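Local coordinates for protein lovastatin nonaketide synthase, polyketide synthase component (Aspergillus terreus, PDB 7CPX) that builds the nonaketide dihydromonacolin L on its carrier domain from malonyl-CoA, NADPH and S-adenosylmethionine, working with LovC in lovastatin biosynthesis, at residues Arg142-Ser146 / Ser940-His946; Gly274-Asp278 / Ala291-Leu295; Arg1436-Met1440 / Gly2425-Ile2429. The protein carries 2 engineered substitutions. One frame throughout, in Å; residues are numbered along the deposited sequence.

Interaction 1: Arg142-Ser146 / Ser940-His946; sequences RDLES and SRATRHH
Arg142-Ser146 is an irregular loop, extended at Asp143 (phi/psi -97/107°) and turned to positive phi at Ser146 (76/-2°); facing it, Ser940 is the N-cap of a helix that runs from Arg941. The CA atoms of Asp143 and Thr943 lie 6.6 Å apart, those of Ser146 and Ser940 5.9 Å. Arg142 and Asp143 give the largest areas, followed by His946. Asp143, chi1 m, accepts a short hydrogen bond at OD1 from Thr943 OG1 (2.5 Å), while its OD2 packs 3.1 Å from Ala942 CB; threonine, also m, supplies a hydroxyl beside the helix backbone, and alanine is small enough to let the carboxylate approach. The loop belongs to the ketosynthase, of thiolase fold, and helix 941-947 is followed by strand 958-959, an outermost strand of the dehydratase sheet, so the contact joins these parts of the megasynthase. Arg142, its chi1 at -136° and chi2 t, lays its guanidinium flat on the ring of His946 (chi1 t, chi2 59°): centres 3.9 Å apart, planes at 20°, a flat guanidinium-imidazole stack. This leaves the guanidinium edge for Glu961, salt-bridged through NH2. Glu145 pairs with Lys958 of the second subunit, and Ser146 OG stands 3.6 Å from Ser940 OG.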
loop_
_atom_site.group_PDB
_atom_site.type_symbol
_atom_site.label_atom_id
_atom_site.label_comp_id
_atom_site.label_asym_id
_atom_site.label_seq_id
_atom_site.Cartn_x
_atom_site.Cartn_y
_atom_site.Cartn_z
ATOM N N ARG A 142 15.534 7.730 -1.889
ATOM C CA ARG A 142 14.769 6.490 -1.959
ATOM C C ARG A 142 13.363 6.761 -2.473
ATOM O O ARG A 142 12.849 6.036 -3.333
ATOM C CB ARG A 142 14.719 5.817 -0.587
ATOM C CG ARG A 142 14.955 4.321 -0.641
ATOM C CD ARG A 142 14.765 3.671 0.716
ATOM N NE ARG A 142 13.980 2.447 0.615
ATOM C CZ ARG A 142 12.655 2.407 0.624
ATOM N NH1 ARG A 142 11.929 3.507 0.742
ATOM N NH2 ARG A 142 12.040 1.234 0.509
ATOM N N ASP A 143 12.730 7.810 -1.959
ATOM C CA ASP A 143 11.469 8.307 -2.495
ATOM C C ASP A 143 11.791 9.457 -3.439
ATOM O O ASP A 143 12.166 10.547 -2.997
ATOM C CB ASP A 143 10.539 8.756 -1.371
ATOM C CG ASP A 143 10.187 7.630 -0.420
ATOM O OD1 ASP A 143 11.056 7.240 0.387
ATOM O OD2 ASP A 143 9.044 7.133 -0.483
ATOM N N LEU A 144 11.655 9.212 -4.744
ATOM C CA LEU A 144 11.997 10.238 -5.720
ATOM C C LEU A 144 11.188 11.505 -5.500
ATOM O O LEU A 144 11.686 12.610 -5.743
ATOM C CB LEU A 144 11.786 9.703 -7.132
ATOM C CG LEU A 144 12.833 8.671 -7.544
ATOM C CD1 LEU A 144 12.293 7.785 -8.638
ATOM C CD2 LEU A 144 14.103 9.358 -7.999
ATOM N N GLU A 145 9.948 11.371 -5.046
ATOM C CA GLU A 145 9.196 12.534 -4.609
ATOM C C GLU A 145 9.776 13.056 -3.301
ATOM O O GLU A 145 10.335 12.303 -2.500
ATOM C CB GLU A 145 7.718 12.188 -4.434
ATOM C CG GLU A 145 6.993 11.847 -5.730
ATOM C CD GLU A 145 7.368 10.485 -6.275
ATOM O OE1 GLU A 145 8.237 9.821 -5.674
ATOM O OE2 GLU A 145 6.793 10.078 -7.307
ATOM N N SER A 146 9.644 14.364 -3.094
ATOM C CA SER A 146 10.236 15.105 -1.985
ATOM C C SER A 146 11.727 15.333 -2.176
ATOM O O SER A 146 12.356 15.968 -1.322
ATOM C CB SER A 146 10.021 14.417 -0.629
ATOM O OG SER A 146 8.652 14.132 -0.411
ATOM N N SER A 940 11.678 12.170 3.292
ATOM C CA SER A 940 10.283 11.933 2.964
ATOM C C SER A 940 9.659 11.100 4.072
ATOM O O SER A 940 10.272 10.156 4.578
ATOM C CB SER A 940 10.162 11.216 1.621
ATOM O OG SER A 940 8.808 10.927 1.318
ATOM N N ARG A 941 8.435 11.457 4.465
ATOM C CA ARG A 941 7.804 10.747 5.571
ATOM C C ARG A 941 7.773 9.249 5.309
ATOM O O ARG A 941 7.843 8.451 6.250
ATOM C CB ARG A 941 6.394 11.284 5.810
ATOM C CG ARG A 941 5.460 11.144 4.622
ATOM C CD ARG A 941 4.096 10.641 5.051
ATOM N NE ARG A 941 4.177 9.371 5.764
ATOM C CZ ARG A 941 4.258 8.187 5.174
ATOM N NH1 ARG A 941 4.294 8.072 3.858
ATOM N NH2 ARG A 941 4.308 7.092 5.925
ATOM N N ALA A 942 7.688 8.850 4.039
ATOM C CA ALA A 942 7.879 7.447 3.694
ATOM C C ALA A 942 9.291 6.993 4.034
ATOM O O ALA A 942 9.488 5.914 4.602
ATOM C CB ALA A 942 7.588 7.231 2.210
ATOM N N THR A 943 10.290 7.816 3.707
ATOM C CA THR A 943 11.665 7.473 4.054
ATOM C C THR A 943 11.849 7.414 5.564
ATOM O O THR A 943 12.568 6.549 6.075
ATOM C CB THR A 943 12.632 8.482 3.438
ATOM O OG1 THR A 943 12.563 8.407 2.009
ATOM C CG2 THR A 943 14.050 8.194 3.886
ATOM N N ARG A 944 11.224 8.340 6.293
ATOM C CA ARG A 944 11.319 8.315 7.748
ATOM C C ARG A 944 10.688 7.049 8.314
ATOM O O ARG A 944 11.262 6.402 9.197
ATOM C CB ARG A 944 10.657 9.561 8.332
ATOM C CG ARG A 944 10.648 9.609 9.845
ATOM C CD ARG A 944 10.239 10.981 10.346
ATOM N NE ARG A 944 9.018 11.455 9.705
ATOM C CZ ARG A 944 7.795 11.077 10.050
ATOM N NH1 ARG A 944 7.590 10.201 11.021
ATOM N NH2 ARG A 944 6.751 11.588 9.405
ATOM N N HIS A 945 9.508 6.677 7.816
ATOM C CA HIS A 945 8.880 5.433 8.241
ATOM C C HIS A 945 9.701 4.221 7.830
ATOM O O HIS A 945 9.567 3.153 8.437
ATOM C CB HIS A 945 7.474 5.335 7.654
ATOM C CG HIS A 945 6.627 4.274 8.282
ATOM N ND1 HIS A 945 6.829 2.929 8.062
ATOM C CD2 HIS A 945 5.568 4.362 9.123
ATOM C CE1 HIS A 945 5.936 2.234 8.741
ATOM N NE2 HIS A 945 5.158 3.079 9.394
ATOM N N HIS A 946 10.540 4.365 6.804
ATOM C CA HIS A 946 11.408 3.276 6.368
ATOM C C HIS A 946 12.599 3.110 7.305
ATOM O O HIS A 946 12.836 2.017 7.832
ATOM C CB HIS A 946 11.877 3.543 4.938
ATOM C CG HIS A 946 13.082 2.755 4.536
ATOM N ND1 HIS A 946 13.108 1.378 4.549
ATOM C CD2 HIS A 946 14.302 3.152 4.103
ATOM C CE1 HIS A 946 14.293 0.960 4.143
ATOM N NE2 HIS A 946 15.036 2.015 3.867
#

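Interaction 2: Gly274-Asp278 / Ala291-Leu295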
loop_
_atom_site.group_PDB
_atom_site.type_symbol
_atom_site.label_atom_id
_atom_site.label_comp_id
_atom_site.label_asym_id
_atom_site.label_seq_id
_atom_site.Cartn_x
_atom_site.Cartn_y
_atom_site.Cartn_z
ATOM N N GLY A 274 52.327 4.097 -1.115
ATOM C CA GLY A 274 52.098 3.242 -2.257
ATOM C C GLY A 274 50.691 2.676 -2.262
ATOM O O GLY A 274 50.058 2.521 -1.220
ATOM N N VAL A 275 50.201 2.379 -3.460
ATOM C CA VAL A 275 48.886 1.782 -3.651
ATOM C C VAL A 275 49.036 0.621 -4.618
ATOM O O VAL A 275 49.613 0.779 -5.700
ATOM C CB VAL A 275 47.864 2.799 -4.181
ATOM C CG1 VAL A 275 46.515 2.139 -4.370
ATOM C CG2 VAL A 275 47.751 3.967 -3.227
ATOM N N ASN A 276 48.521 -0.541 -4.230
ATOM C CA ASN A 276 48.516 -1.722 -5.076
ATOM C C ASN A 276 47.166 -2.411 -4.929
ATOM O O ASN A 276 46.312 -1.992 -4.141
ATOM C CB ASN A 276 49.683 -2.657 -4.726
ATOM C CG ASN A 276 49.249 -3.890 -3.955
ATOM O OD1 ASN A 276 48.481 -3.807 -2.998
ATOM N ND2 ASN A 276 49.757 -5.045 -4.365
ATOM N N GLN A 277 46.974 -3.477 -5.696
ATOM C CA GLN A 277 45.696 -4.160 -5.780
ATOM C C GLN A 277 45.903 -5.662 -5.654
ATOM O O GLN A 277 46.969 -6.188 -5.985
ATOM C CB GLN A 277 45.003 -3.814 -7.101
ATOM C CG GLN A 277 43.823 -4.680 -7.465
ATOM C CD GLN A 277 42.665 -4.545 -6.510
ATOM O OE1 GLN A 277 42.373 -3.459 -6.017
ATOM N NE2 GLN A 277 41.988 -5.655 -6.249
ATOM N N ASP A 278 44.875 -6.345 -5.162
ATOM C CA ASP A 278 44.902 -7.796 -5.078
ATOM C C ASP A 278 44.544 -8.406 -6.425
ATOM O O ASP A 278 43.631 -7.943 -7.113
ATOM C CB ASP A 278 43.929 -8.292 -4.009
ATOM C CG ASP A 278 44.255 -7.756 -2.635
ATOM O OD1 ASP A 278 45.450 -7.537 -2.351
ATOM O OD2 ASP A 278 43.320 -7.555 -1.833
ATOM N N ALA A 291 49.850 -9.722 -2.398
ATOM C CA ALA A 291 49.706 -8.382 -2.955
ATOM C C ALA A 291 50.046 -7.320 -1.919
ATOM O O ALA A 291 50.730 -6.339 -2.228
ATOM C CB ALA A 291 48.284 -8.185 -3.480
ATOM N N GLN A 292 49.582 -7.500 -0.682
ATOM C CA GLN A 292 49.858 -6.516 0.360
ATOM C C GLN A 292 51.332 -6.521 0.748
ATOM O O GLN A 292 51.911 -5.463 1.026
ATOM C CB GLN A 292 48.973 -6.790 1.573
ATOM C CG GLN A 292 47.492 -6.658 1.273
ATOM C CD GLN A 292 46.620 -7.270 2.344
ATOM O OE1 GLN A 292 47.109 -7.699 3.389
ATOM N NE2 GLN A 292 45.319 -7.316 2.091
ATOM N N GLU A 293 51.957 -7.700 0.775
ATOM C CA GLU A 293 53.391 -7.768 1.026
ATOM C C GLU A 293 54.164 -7.027 -0.055
ATOM O O GLU A 293 55.100 -6.273 0.241
ATOM C CB GLU A 293 53.837 -9.229 1.095
ATOM C CG GLU A 293 55.329 -9.427 1.320
ATOM C CD GLU A 293 55.768 -10.855 1.065
ATOM O OE1 GLU A 293 54.899 -11.700 0.766
ATOM O OE2 GLU A 293 56.982 -11.134 1.164
ATOM N N ALA A 294 53.787 -7.236 -1.317
ATOM C CA ALA A 294 54.436 -6.522 -2.409
ATOM C C ALA A 294 54.208 -5.024 -2.284
ATOM O O ALA A 294 55.110 -4.227 -2.558
ATOM C CB ALA A 294 53.919 -7.035 -3.753
ATOM N N LEU A 295 53.006 -4.624 -1.871
ATOM C CA LEU A 295 52.718 -3.210 -1.668
ATOM C C LEU A 295 53.642 -2.614 -0.618
ATOM O O LEU A 295 54.222 -1.543 -0.819
ATOM C CB LEU A 295 51.260 -3.031 -1.249
ATOM C CG LEU A 295 50.879 -1.681 -0.641
ATOM C CD1 LEU A 295 51.200 -0.553 -1.596
ATOM C CD2 LEU A 295 49.408 -1.661 -0.274
#
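Leu295 lays its isobutyl group along the backbone of the strand, CD1 reaching 3.3 Å from Gly274 O and 3.6 Å from Val275 N. Gly274 suits this place because even a CB there would be tight against that methyl. One helical turn earlier, Ala291 points its methyl at Gln277 and Asp278, CB lying 3.5 Å from Gln277 O and 3.1 Å from Asp278 OD1; a small residue allows the backbones to close to 5.3 Å between the CA atoms of Ala291 and Asp278. Asn276 fills the space between the two, with ND2 2.7 Å from Ala291 O and OD1 3.4 Å from Leu295 CB. Strand 274-277 and helix 291-295 run nearly antiparallel, at 159° with axes 7.9 Å apart, as expected for a helix that folds back over the sheet strand it follows in the thiolase fold of a ketosynthase. Val275 and Gln277 alternate to the far face, where Val275 meets helix 183-196 and also Pro173 of the second subunit. Asn440 on the adjacent strand donates to both Asn276 OD1 and Asp278 OD1, so both buried OD1 acceptors are satisfied. The side chain of Gln292 comes about 6 Å from that of His320, a predicted catalytic residue.

Interaction 3: Arg1436-Met1440 / Gly2425-Ile2429; sequences RYQSM and GNLKI
The chain leaves its helix at Tyr1437, is extended at Gln1438 (phi/psi -94/164°) and turns through left-handed space at Ser1439 (55/39°) before entering strand 1440-1445. Opposite, Gly2425 and Asn2426 belong to a 3-10 segment begun earlier, and the chain extends again by Lys2428 (-102/144°). The CA atoms of Gln1438 and Gly2425 approach to 4.9 Å, so close that a CB on Gly2425 would clash with Gln1438 CB; glycine suits this point. Gln1438, chi1 m and chi2 -92°, folds its amide over the glycine, OE1 lying 3.4 Å from Gly2425 C and 2.7 Å from Asn2426 N, while NE2 bonds back to Ala1434 O. Ser1439, chi1 m, is small enough for OG to rest 3.4 Å from Lys2428 CD and 3.6 Å from Gly2425 O. The lysine chain is fully extended beyond chi1, and its NZ donates to Phe2419 O. This loop-to-loop contact joins the methyltransferase part to the C-terminal part of the ketoreductase, beside strand 1804-1811, where Gln1438 touches Arg1809 and Asn2426 touches Lys1811.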
loop_
_atom_site.group_PDB
_atom_site.type_symbol
_atom_site.label_atom_id
_atom_site.label_comp_id
_atom_site.label_asym_id
_atom_site.label_seq_id
_atom_site.Cartn_x
_atom_site.Cartn_y
_atom_site.Cartn_z
ATOM N N ARG A 1436 -16.251 -64.371 -20.269
ATOM C CA ARG A 1436 -15.793 -65.677 -19.813
ATOM C C ARG A 1436 -14.277 -65.703 -19.660
ATOM O O ARG A 1436 -13.760 -66.178 -18.644
ATOM C CB ARG A 1436 -16.263 -66.762 -20.779
ATOM C CG ARG A 1436 -15.928 -68.164 -20.314
ATOM C CD ARG A 1436 -14.616 -68.646 -20.896
ATOM N NE ARG A 1436 -13.823 -69.410 -19.940
ATOM C CZ ARG A 1436 -13.924 -70.719 -19.750
ATOM N NH1 ARG A 1436 -14.806 -71.450 -20.412
ATOM N NH2 ARG A 1436 -13.117 -71.309 -18.875
ATOM N N TYR A 1437 -13.552 -65.198 -20.655
ATOM C CA TYR A 1437 -12.105 -65.022 -20.572
ATOM C C TYR A 1437 -11.842 -63.538 -20.366
ATOM O O TYR A 1437 -12.045 -62.736 -21.282
ATOM C CB TYR A 1437 -11.396 -65.518 -21.831
ATOM C CG TYR A 1437 -11.819 -66.884 -22.316
ATOM C CD1 TYR A 1437 -11.301 -68.038 -21.748
ATOM C CD2 TYR A 1437 -12.718 -67.016 -23.363
ATOM C CE1 TYR A 1437 -11.681 -69.287 -22.199
ATOM C CE2 TYR A 1437 -13.104 -68.260 -23.820
ATOM C CZ TYR A 1437 -12.581 -69.392 -23.237
ATOM O OH TYR A 1437 -12.963 -70.634 -23.690
ATOM N N GLN A 1438 -11.395 -63.173 -19.172
ATOM C CA GLN A 1438 -11.084 -61.786 -18.871
ATOM C C GLN A 1438 -9.606 -61.506 -19.115
ATOM O O GLN A 1438 -8.785 -62.418 -19.232
ATOM C CB GLN A 1438 -11.441 -61.455 -17.426
ATOM C CG GLN A 1438 -12.914 -61.588 -17.098
ATOM C CD GLN A 1438 -13.676 -60.290 -17.281
ATOM O OE1 GLN A 1438 -14.016 -59.616 -16.310
ATOM N NE2 GLN A 1438 -13.950 -59.935 -18.530
ATOM N N SER A 1439 -9.277 -60.218 -19.184
ATOM C CA SER A 1439 -7.900 -59.782 -19.395
ATOM C C SER A 1439 -7.312 -60.424 -20.649
ATOM O O SER A 1439 -6.144 -60.816 -20.686
ATOM C CB SER A 1439 -7.037 -60.091 -18.170
ATOM O OG SER A 1439 -7.440 -59.316 -17.056
ATOM N N MET A 1440 -8.134 -60.535 -21.686
ATOM C CA MET A 1440 -7.685 -61.105 -22.946
ATOM C C MET A 1440 -6.793 -60.118 -23.683
ATOM O O MET A 1440 -7.058 -58.915 -23.697
ATOM C CB MET A 1440 -8.876 -61.462 -23.832
ATOM C CG MET A 1440 -9.965 -62.228 -23.129
ATOM S SD MET A 1440 -11.204 -62.832 -24.287
ATOM C CE MET A 1440 -10.322 -64.199 -25.036
ATOM N N GLY A 2425 -11.858 -60.671 -12.974
ATOM C CA GLY A 2425 -11.083 -60.373 -14.167
ATOM C C GLY A 2425 -11.201 -58.927 -14.605
ATOM O O GLY A 2425 -10.211 -58.296 -14.985
ATOM N N ASN A 2426 -12.414 -58.377 -14.553
ATOM C CA ASN A 2426 -12.637 -57.022 -15.039
ATOM C C ASN A 2426 -12.020 -55.960 -14.138
ATOM O O ASN A 2426 -11.990 -54.788 -14.527
ATOM C CB ASN A 2426 -14.135 -56.755 -15.186
ATOM C CG ASN A 2426 -14.469 -56.014 -16.463
ATOM O OD1 ASN A 2426 -14.800 -56.624 -17.479
ATOM N ND2 ASN A 2426 -14.378 -54.690 -16.420
ATOM N N LEU A 2427 -11.531 -56.334 -12.956
ATOM C CA LEU A 2427 -11.031 -55.382 -11.976
ATOM C C LEU A 2427 -9.511 -55.263 -11.989
ATOM O O LEU A 2427 -8.926 -54.814 -10.995
ATOM C CB LEU A 2427 -11.506 -55.780 -10.576
ATOM C CG LEU A 2427 -12.968 -56.219 -10.473
ATOM C CD1 LEU A 2427 -13.335 -56.506 -9.029
ATOM C CD2 LEU A 2427 -13.893 -55.171 -11.062
ATOM N N LYS A 2428 -8.861 -55.645 -13.082
ATOM C CA LYS A 2428 -7.408 -55.663 -13.160
ATOM C C LYS A 2428 -6.886 -54.455 -13.927
ATOM O O LYS A 2428 -7.495 -53.996 -14.896
ATOM C CB LYS A 2428 -6.926 -56.957 -13.816
ATOM C CG LYS A 2428 -7.203 -58.191 -12.974
ATOM C CD LYS A 2428 -6.828 -59.471 -13.695
ATOM C CE LYS A 2428 -7.040 -60.687 -12.808
ATOM N NZ LYS A 2428 -6.704 -61.959 -13.506
ATOM N N ILE A 2429 -5.745 -53.943 -13.474
ATOM C CA ILE A 2429 -5.129 -52.739 -14.028
ATOM C C ILE A 2429 -4.317 -53.107 -15.265
ATOM O O ILE A 2429 -3.865 -54.256 -15.386
ATOM C CB ILE A 2429 -4.246 -52.044 -12.978
ATOM C CG1 ILE A 2429 -5.062 -51.730 -11.721
ATOM C CG2 ILE A 2429 -3.629 -50.761 -13.534
ATOM C CD1 ILE A 2429 -4.249 -51.092 -10.614
#

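How the interactions relate
Interactions 1 and 2 are buried and both touch the second subunit, whereas interaction 3 is a surface contact that no other chain reaches. Interaction 2 is local, a strand and the helix soon after it within the ketosynthase; the other two bring together parts hundreds of residues apart in sequence. The chemistry follows: leucine, alanine and asparagine pack against each other and the backbone in interaction 2, an arginine stacks on histidine and an aspartate accepts a threonine hydrogen bond in interaction 1, and polar side chains lie against a glycine in interaction 3. Interactions 1 and 2 have centres 42 Å apart, and interaction 3 lies 74 and 83 Å from them, centre to centre; they share no elements.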